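Local coordinates for putative transcriptional regulator (MarR/EmrR family) (Acinetobacter sp. ADP1, PDB 3NRV), which probably binds DNA as a winged helix-turn-helix transcription factor of the MarR/EmrR family and so regulates transcription, at the interface of chains A and B. Sequence-based numbering; all coordinates share one arbitrary frame. Chains: chain A/B, Putative transcriptional regulator (MarR/EmrR family).

Contact 1: the interface of chains A and B. Residues chain A 62-65; chain B 25, 29, 39-41, 66, 70.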
# COMPACT_ATOMS: atom_id res chain seq x y z
N ASP A 62 10.65 2.15 1.38
CA ASP A 62 9.62 2.57 2.31
C ASP A 62 8.27 1.89 2.02
O ASP A 62 7.75 1.12 2.83
CB ASP A 62 9.48 4.08 2.24
CG ASP A 62 8.32 4.61 3.07
OD1 ASP A 62 7.77 3.86 3.89
OD2 ASP A 62 7.96 5.79 2.89
N ILE A 63 7.72 2.16 0.84
CA ILE A 63 6.37 1.71 0.58
C ILE A 63 6.21 0.21 0.46
O ILE A 63 5.11 -0.29 0.67
CB ILE A 63 5.72 2.42 -0.63
CG1 ILE A 63 6.27 1.88 -1.96
CG2 ILE A 63 5.87 3.93 -0.51
CD1 ILE A 63 5.34 2.28 -3.14
N LEU A 64 7.28 -0.52 0.15
CA LEU A 64 7.18 -1.97 0.04
C LEU A 64 7.53 -2.63 1.35
O LEU A 64 7.35 -3.83 1.50
CB LEU A 64 8.10 -2.54 -1.08
CG LEU A 64 7.77 -2.11 -2.51
CD1 LEU A 64 8.60 -2.94 -3.48
CD2 LEU A 64 6.24 -2.31 -2.80
N GLY A 65 8.05 -1.85 2.30
CA GLY A 65 8.47 -2.40 3.57
C GLY A 65 9.66 -3.34 3.39
O GLY A 65 9.74 -4.36 4.06
N MSE B 25 0.94 6.03 -2.29
CA MSE B 25 1.97 5.71 -1.31
C MSE B 25 3.30 6.40 -1.59
O MSE B 25 3.93 6.93 -0.67
CB MSE B 25 2.16 4.19 -1.18
CG MSE B 25 1.04 3.53 -0.34
SE MSE B 25 1.38 1.65 0.04
CE MSE B 25 1.15 0.96 -1.75
N SER B 29 5.03 8.87 0.88
CA SER B 29 6.37 8.62 1.37
C SER B 29 7.11 9.96 1.43
O SER B 29 7.69 10.32 2.46
CB SER B 29 7.09 7.63 0.46
OG SER B 29 8.42 7.38 0.91
N GLY B 39 8.81 7.49 7.19
CA GLY B 39 8.26 7.02 5.93
C GLY B 39 6.77 6.71 6.02
O GLY B 39 6.19 6.71 7.12
N MSE B 40 6.15 6.44 4.88
CA MSE B 40 4.72 6.14 4.81
C MSE B 40 4.41 4.86 5.60
O MSE B 40 3.40 4.76 6.31
CB MSE B 40 4.30 5.98 3.33
CG MSE B 40 2.90 5.35 3.10
SE MSE B 40 1.61 6.53 4.03
CE MSE B 40 -0.02 6.11 3.05
N THR B 41 5.27 3.87 5.48
CA THR B 41 5.02 2.60 6.16
C THR B 41 5.14 2.74 7.68
O THR B 41 4.35 2.18 8.44
CB THR B 41 5.89 1.47 5.61
OG1 THR B 41 5.54 1.25 4.24
CG2 THR B 41 5.67 0.19 6.41
N LEU B 66 0.53 -5.78 4.76
CA LEU B 66 1.96 -5.98 4.56
C LEU B 66 2.32 -7.27 5.24
O LEU B 66 1.78 -7.56 6.30
CB LEU B 66 2.78 -4.84 5.18
CG LEU B 66 2.76 -3.49 4.47
CD1 LEU B 66 3.42 -2.43 5.33
CD2 LEU B 66 3.44 -3.59 3.12
N ALA B 70 7.90 -7.47 6.65
CA ALA B 70 7.86 -6.02 6.46
C ALA B 70 7.47 -5.29 7.76
O ALA B 70 8.07 -4.28 8.12
CB ALA B 70 6.89 -5.66 5.33
O HOH W 1 3.31 0.88 2.87
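This is a polar, helix-capping patch of the homodimer interface, and it probably helps to lock the two subunits together, since MarR-family regulators act as dimers. Its centre is the carboxylate of A:Asp62, at the N-terminal end of helix 40-51 of chain B. CG stands anti to the backbone N; this chi1 of 174° carries the carboxylate to the partner, where chi2 of 13° turns both oxygens to the helix end. OD1 takes the backbone N-H of B:Thr41 on its syn lone pair at 3.0 Å, nearly straight at 170°. OD2 uses its own syn lone pair for the backbone N of B:Met40, a selenomethionine, at 2.8 Å. The anti lone pair of OD2 receives the hydroxyl OG of B:Ser29 at 2.6 Å, so two donors grip this oxygen and, with the bond to OD1, fix the carboxylate's rotation. The helix end would be expected to stabilise its negative charge. B:Thr41 closes the clasp: its hydroxyl OG1 gives a bond of 2.6 Å to the backbone O of A:Asp62, from above the carbonyl plane, and also meets a water that touches A:Ile63 O. Beside this, A:Ile63 lays CG2 against B:Met25, 3.8 Å from its CB, the side chains crossing obliquely; A:Gly65 CA rests on B:Ala70 CB. Chain A gives the end of helix 57-64 and the turn before recognition helix 68-80 of the helix-turn-helix; chain B offers helix 13-36 and the starts of 40-51 and 68-80.

Contact 2: the interface of chains A and B. Residues chain A 5-7, 9; chain B 43, 47, 50-51, 108, 112, 115-116.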
# COMPACT_ATOMS: atom_id res chain seq x y z
N GLN A 5 -8.63 6.48 17.61
CA GLN A 5 -8.20 7.77 18.15
C GLN A 5 -8.78 8.94 17.36
O GLN A 5 -9.97 9.26 17.49
CB GLN A 5 -6.68 7.84 18.20
CG GLN A 5 -6.10 7.80 19.60
CD GLN A 5 -6.27 9.11 20.34
OE1 GLN A 5 -6.25 10.18 19.73
NE2 GLN A 5 -6.44 9.04 21.66
N LYS A 6 -7.96 9.57 16.53
CA LYS A 6 -8.39 10.72 15.74
C LYS A 6 -8.87 10.32 14.35
O LYS A 6 -9.54 11.09 13.67
CB LYS A 6 -7.24 11.71 15.60
CG LYS A 6 -6.93 12.48 16.86
CD LYS A 6 -6.66 13.93 16.54
CE LYS A 6 -5.19 14.20 16.48
NZ LYS A 6 -4.91 15.54 15.91
N ILE A 7 -8.50 9.12 13.94
CA ILE A 7 -8.78 8.64 12.59
C ILE A 7 -9.48 7.29 12.72
O ILE A 7 -9.01 6.40 13.42
CB ILE A 7 -7.47 8.46 11.78
CG1 ILE A 7 -6.85 9.82 11.46
CG2 ILE A 7 -7.70 7.66 10.47
CD1 ILE A 7 -5.42 9.72 11.02
N ILE A 9 -9.95 4.14 10.89
CA ILE A 9 -9.32 3.44 9.77
C ILE A 9 -10.33 2.79 8.82
O ILE A 9 -10.11 2.76 7.60
CB ILE A 9 -8.34 2.36 10.25
CG1 ILE A 9 -7.27 2.97 11.17
CG2 ILE A 9 -7.72 1.61 9.06
CD1 ILE A 9 -6.45 4.05 10.51
N TRP B 43 4.40 5.50 9.25
CA TRP B 43 3.13 6.17 9.57
C TRP B 43 1.94 5.18 9.63
O TRP B 43 1.13 5.23 10.54
CB TRP B 43 2.81 7.33 8.58
CG TRP B 43 1.40 7.74 8.73
CD1 TRP B 43 0.37 7.54 7.85
CD2 TRP B 43 0.82 8.34 9.90
NE1 TRP B 43 -0.81 8.01 8.39
CE2 TRP B 43 -0.56 8.49 9.64
CE3 TRP B 43 1.34 8.76 11.12
CZ2 TRP B 43 -1.42 9.07 10.58
CZ3 TRP B 43 0.48 9.33 12.04
CH2 TRP B 43 -0.89 9.48 11.76
N SER B 47 -0.22 4.63 13.05
CA SER B 47 -1.65 4.88 13.05
C SER B 47 -2.43 3.64 13.52
O SER B 47 -3.45 3.75 14.21
CB SER B 47 -2.12 5.37 11.68
OG SER B 47 -3.53 5.39 11.62
N SER B 50 -2.10 3.41 17.35
CA SER B 50 -2.88 4.37 18.13
C SER B 50 -4.33 3.92 18.28
O SER B 50 -5.04 4.39 19.16
CB SER B 50 -2.84 5.76 17.48
OG SER B 50 -3.78 5.81 16.42
N SER B 51 -4.76 3.00 17.41
CA SER B 51 -6.17 2.67 17.24
C SER B 51 -6.55 1.38 17.93
O SER B 51 -7.70 1.15 18.27
CB SER B 51 -6.49 2.48 15.75
OG SER B 51 -6.47 3.70 15.03
N TYR B 108 1.82 10.75 16.70
CA TYR B 108 0.50 10.46 16.16
C TYR B 108 -0.42 11.68 16.28
O TYR B 108 -1.16 12.01 15.36
CB TYR B 108 -0.14 9.25 16.85
CG TYR B 108 -1.52 8.99 16.31
CD1 TYR B 108 -1.71 8.32 15.12
CD2 TYR B 108 -2.64 9.48 16.99
CE1 TYR B 108 -2.99 8.11 14.60
CE2 TYR B 108 -3.92 9.27 16.50
CZ TYR B 108 -4.09 8.59 15.31
OH TYR B 108 -5.37 8.40 14.85
N SER B 112 -1.52 13.04 12.71
CA SER B 112 -2.86 12.60 12.33
C SER B 112 -3.63 13.73 11.64
O SER B 112 -4.41 13.49 10.73
CB SER B 112 -3.63 12.02 13.53
OG SER B 112 -3.69 12.94 14.59
N ALA B 115 -2.67 13.52 8.09
CA ALA B 115 -3.33 12.37 7.48
C ALA B 115 -4.79 12.70 7.15
O ALA B 115 -5.31 12.34 6.09
CB ALA B 115 -3.27 11.16 8.44
N ILE B 116 -5.45 13.39 8.07
CA ILE B 116 -6.85 13.75 7.89
C ILE B 116 -7.02 14.72 6.72
O ILE B 116 -7.93 14.55 5.91
CB ILE B 116 -7.44 14.33 9.20
CG1 ILE B 116 -7.66 13.20 10.20
CG2 ILE B 116 -8.75 15.06 8.95
CD1 ILE B 116 -7.71 13.69 11.65
O HOH W 2 -7.04 6.28 15.60
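In this MarR-family dimer the N-terminal segment of chain A lies across helices 40-51 and 102-122 of chain B. Apolar packing is led by A:Ile7, whose CG1 is anti to the carbonyl carbon (chi1 -70°). Its CD1 tip enters between the helices, 3.7 Å from B:Ala115 CB and close to B:Ser112 CB and the rim of the B:Trp43 ring at CZ2. A:Ile7 and B:Ile116 slide past each other in opposite directions, CG1 to CG1 at 3.7 Å. A:Ile9 brings CD1 to B:Ser47 OG. The poorly ordered A:Gln5 sets CB 3.5 Å from B:Tyr108 CE2. The end of the A:Lys6 chain passes B:Ser112, but its placement there is doubtful.

Direct polar contacts are slight: the phenol OH of B:Tyr108 faces the backbone N atoms of A:Lys6 and A:Ile7, both bonds weak. A water bridges the chains more firmly, joining A:Ile7 O to B:Tyr108 OH, 2.8 Å from the latter. It also meets B:Ser51 OG and, less certainly, N of the ill-ordered A:Gln5.

Within chain B, serine hydroxyls turn back on their own helices. B:Ser51 OG and B:Ser50 OG both donate to B:Ser47 O, and B:Ser112 OG bonds B:Tyr108 O at 2.8 Å, in the carbonyl plane. B:Ser50 OG and B:Ser112 CB flank opposite faces of the tyrosine ring, each toward its rim.

Contact 3: the interface of chains A and B. Residues chain A 47-48, 50-52, 63, 108, 142, 145; chain B 15, 18-20, 22-24, 26.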
# COMPACT_ATOMS: atom_id res chain seq x y z
N SER A 47 5.89 -3.07 -10.55
CA SER A 47 4.57 -2.46 -10.38
C SER A 47 4.65 -1.03 -9.86
O SER A 47 3.94 -0.14 -10.34
CB SER A 47 3.71 -3.30 -9.43
OG SER A 47 3.62 -4.64 -9.88
N VAL A 48 5.52 -0.79 -8.89
CA VAL A 48 5.69 0.57 -8.35
C VAL A 48 6.18 1.50 -9.44
O VAL A 48 5.68 2.61 -9.62
CB VAL A 48 6.71 0.59 -7.19
CG1 VAL A 48 7.00 2.02 -6.75
CG2 VAL A 48 6.23 -0.28 -6.02
N SER A 50 5.81 1.31 -12.56
CA SER A 50 4.75 1.57 -13.54
C SER A 50 3.78 2.64 -13.08
O SER A 50 3.08 3.25 -13.88
CB SER A 50 3.94 0.29 -13.81
OG SER A 50 4.79 -0.81 -14.04
N SER A 51 3.70 2.85 -11.77
CA SER A 51 2.69 3.75 -11.23
C SER A 51 3.12 5.23 -11.26
O SER A 51 2.29 6.13 -11.24
CB SER A 51 2.38 3.35 -9.79
OG SER A 51 3.34 3.94 -8.93
N ALA A 52 4.43 5.48 -11.31
CA ALA A 52 4.92 6.86 -11.27
C ALA A 52 6.38 6.94 -11.72
O ALA A 52 7.12 5.97 -11.63
CB ALA A 52 4.75 7.44 -9.87
N ILE A 63 7.72 2.16 0.84
CA ILE A 63 6.37 1.71 0.58
C ILE A 63 6.21 0.21 0.46
O ILE A 63 5.11 -0.29 0.67
CB ILE A 63 5.72 2.42 -0.63
CG1 ILE A 63 6.27 1.88 -1.96
CG2 ILE A 63 5.87 3.93 -0.51
CD1 ILE A 63 5.34 2.28 -3.14
N TYR A 108 4.96 -5.33 -17.46
CA TYR A 108 3.86 -5.07 -16.54
C TYR A 108 2.51 -5.25 -17.24
O TYR A 108 1.60 -5.89 -16.71
CB TYR A 108 3.95 -3.64 -15.97
CG TYR A 108 2.84 -3.31 -14.99
CD1 TYR A 108 2.78 -3.94 -13.76
CD2 TYR A 108 1.86 -2.38 -15.30
CE1 TYR A 108 1.76 -3.66 -12.85
CE2 TYR A 108 0.83 -2.09 -14.40
CZ TYR A 108 0.80 -2.74 -13.18
OH TYR A 108 -0.20 -2.46 -12.27
N ARG A 142 -7.78 8.11 -9.04
CA ARG A 142 -6.51 8.25 -9.75
C ARG A 142 -6.31 9.68 -10.23
O ARG A 142 -5.21 10.24 -10.13
CB ARG A 142 -6.38 7.23 -10.90
CG ARG A 142 -6.17 5.81 -10.38
CD ARG A 142 -5.72 4.84 -11.48
NE ARG A 142 -4.34 5.10 -11.88
CZ ARG A 142 -3.82 4.74 -13.05
NH1 ARG A 142 -4.55 4.09 -13.95
NH2 ARG A 142 -2.55 5.02 -13.32
N VAL A 145 -5.24 11.69 -7.20
CA VAL A 145 -3.88 11.38 -6.77
C VAL A 145 -2.86 12.10 -7.67
O VAL A 145 -1.84 12.61 -7.20
CB VAL A 145 -3.65 9.83 -6.72
CG1 VAL A 145 -2.19 9.48 -6.56
CG2 VAL A 145 -4.44 9.23 -5.55
N ALA B 15 -4.88 -4.08 -11.41
CA ALA B 15 -3.94 -3.12 -11.98
C ALA B 15 -4.31 -1.70 -11.59
O ALA B 15 -3.46 -0.92 -11.18
CB ALA B 15 -3.88 -3.25 -13.50
N ASN B 18 -3.67 -1.19 -7.87
CA ASN B 18 -2.24 -1.14 -7.58
C ASN B 18 -1.55 0.13 -8.04
O ASN B 18 -0.71 0.67 -7.33
CB ASN B 18 -1.53 -2.41 -8.05
CG ASN B 18 -1.47 -3.46 -6.97
OD1 ASN B 18 -0.49 -3.54 -6.22
ND2 ASN B 18 -2.53 -4.23 -6.83
N MSE B 19 -1.93 0.66 -9.19
CA MSE B 19 -1.30 1.89 -9.65
C MSE B 19 -1.76 3.08 -8.83
O MSE B 19 -1.00 4.00 -8.56
CB MSE B 19 -1.60 2.11 -11.12
CG MSE B 19 -0.90 1.08 -11.97
SE MSE B 19 -0.93 1.66 -13.81
CE MSE B 19 -2.78 1.14 -14.23
N LEU B 20 -3.04 3.06 -8.45
CA LEU B 20 -3.58 4.07 -7.55
C LEU B 20 -2.82 4.02 -6.23
O LEU B 20 -2.26 5.02 -5.80
CB LEU B 20 -5.06 3.79 -7.28
CG LEU B 20 -5.73 4.61 -6.18
CD1 LEU B 20 -5.68 6.12 -6.48
CD2 LEU B 20 -7.18 4.14 -6.00
N ASN B 22 0.01 2.49 -5.32
CA ASN B 22 1.44 2.79 -5.42
C ASN B 22 1.76 4.28 -5.58
O ASN B 22 2.66 4.81 -4.92
CB ASN B 22 2.08 1.97 -6.54
CG ASN B 22 2.18 0.51 -6.18
OD1 ASN B 22 2.35 0.17 -5.01
ND2 ASN B 22 2.09 -0.36 -7.18
N LYS B 23 1.02 4.97 -6.43
CA LYS B 23 1.31 6.39 -6.61
C LYS B 23 0.95 7.20 -5.35
O LYS B 23 1.68 8.11 -4.96
CB LYS B 23 0.60 6.94 -7.84
CG LYS B 23 0.97 8.38 -8.14
CD LYS B 23 0.56 8.76 -9.56
CE LYS B 23 1.09 10.13 -9.95
NZ LYS B 23 0.70 10.41 -11.35
N LEU B 24 -0.18 6.87 -4.73
CA LEU B 24 -0.58 7.52 -3.49
C LEU B 24 0.49 7.28 -2.42
O LEU B 24 0.93 8.21 -1.75
CB LEU B 24 -1.95 7.00 -3.05
CG LEU B 24 -2.57 7.53 -1.76
CD1 LEU B 24 -2.69 9.02 -1.80
CD2 LEU B 24 -3.93 6.87 -1.53
N LEU B 26 3.74 6.43 -2.86
CA LEU B 26 4.97 7.15 -3.19
C LEU B 26 4.88 8.62 -2.81
O LEU B 26 5.81 9.16 -2.22
CB LEU B 26 5.32 7.03 -4.69
CG LEU B 26 5.77 5.64 -5.12
CD1 LEU B 26 5.81 5.54 -6.65
CD2 LEU B 26 7.12 5.30 -4.48
O HOH W 3 1.11 -0.71 -10.04
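B:Met19, a selenomethionine, and A:Arg142 cross obliquely at one edge of this mainly apolar patch, which probably helps to hold the dimer together. The chain of A:Arg142 is bent at chi3 (72°); B:Met19 CB lies over one face of its guanidinium, toward the rim, while NH1 lies 3.5 Å from the selenomethionine methyl CE. From the other side, A:Tyr108 brings its hydroxyl OH to B:Met19 CG at 3.6 Å. B:Leu20 meets the neighbouring turn: its CD1 presses tightly on A:Val145 CG2 at 3.5 Å, the side chains again oblique. A:Val145 and the extended B:Lys23 pass each other in opposite directions, CG1 of the valine 3.7 Å from CG of the lysine.

A:Ser51 backs onto the middle of the partner helix, its CB 3.5 Å from B:Asn22 CB. Its OG, in the crowded position between N and carbonyl carbon (chi1 84°), is turned home to A:Val48 O. B:Asn22 crosses A:Val48 at about a right angle, and its amide ND2 reaches a water, 3.0 Å away, that also meets A:Ser47 O and A:Tyr108 OH. B:Leu26 forks at the far end, CD1 on A:Val48 CG1 and CD2 on A:Ile63 CD1 at 3.7 Å. Helix 13-36 of chain B thus packs against chain A helices 40-51, 57-64, 102-114 and 128-147.

Contacts 1 and 3 lie side by side, their C-alpha centres about 13 Å apart, and share A:Ile63, which packs mainly CG2 on B:Met25 and CD1 on the next residue, B:Leu26. The C-alpha centre of contact 2 is about 16 Å from that of contact 1 and about 23 Å from that of contact 3. Ser47, Ser50, Ser51 and Tyr108 face the partner twice: from chain B toward the N-terminal segment in contact 2, from chain A toward helix 13-36 in contact 3; the interface is not an exact two-fold. Contact 1 ties in the helix-turn-helix, so subunit shifts there could plausibly alter the spacing of the DNA-binding units.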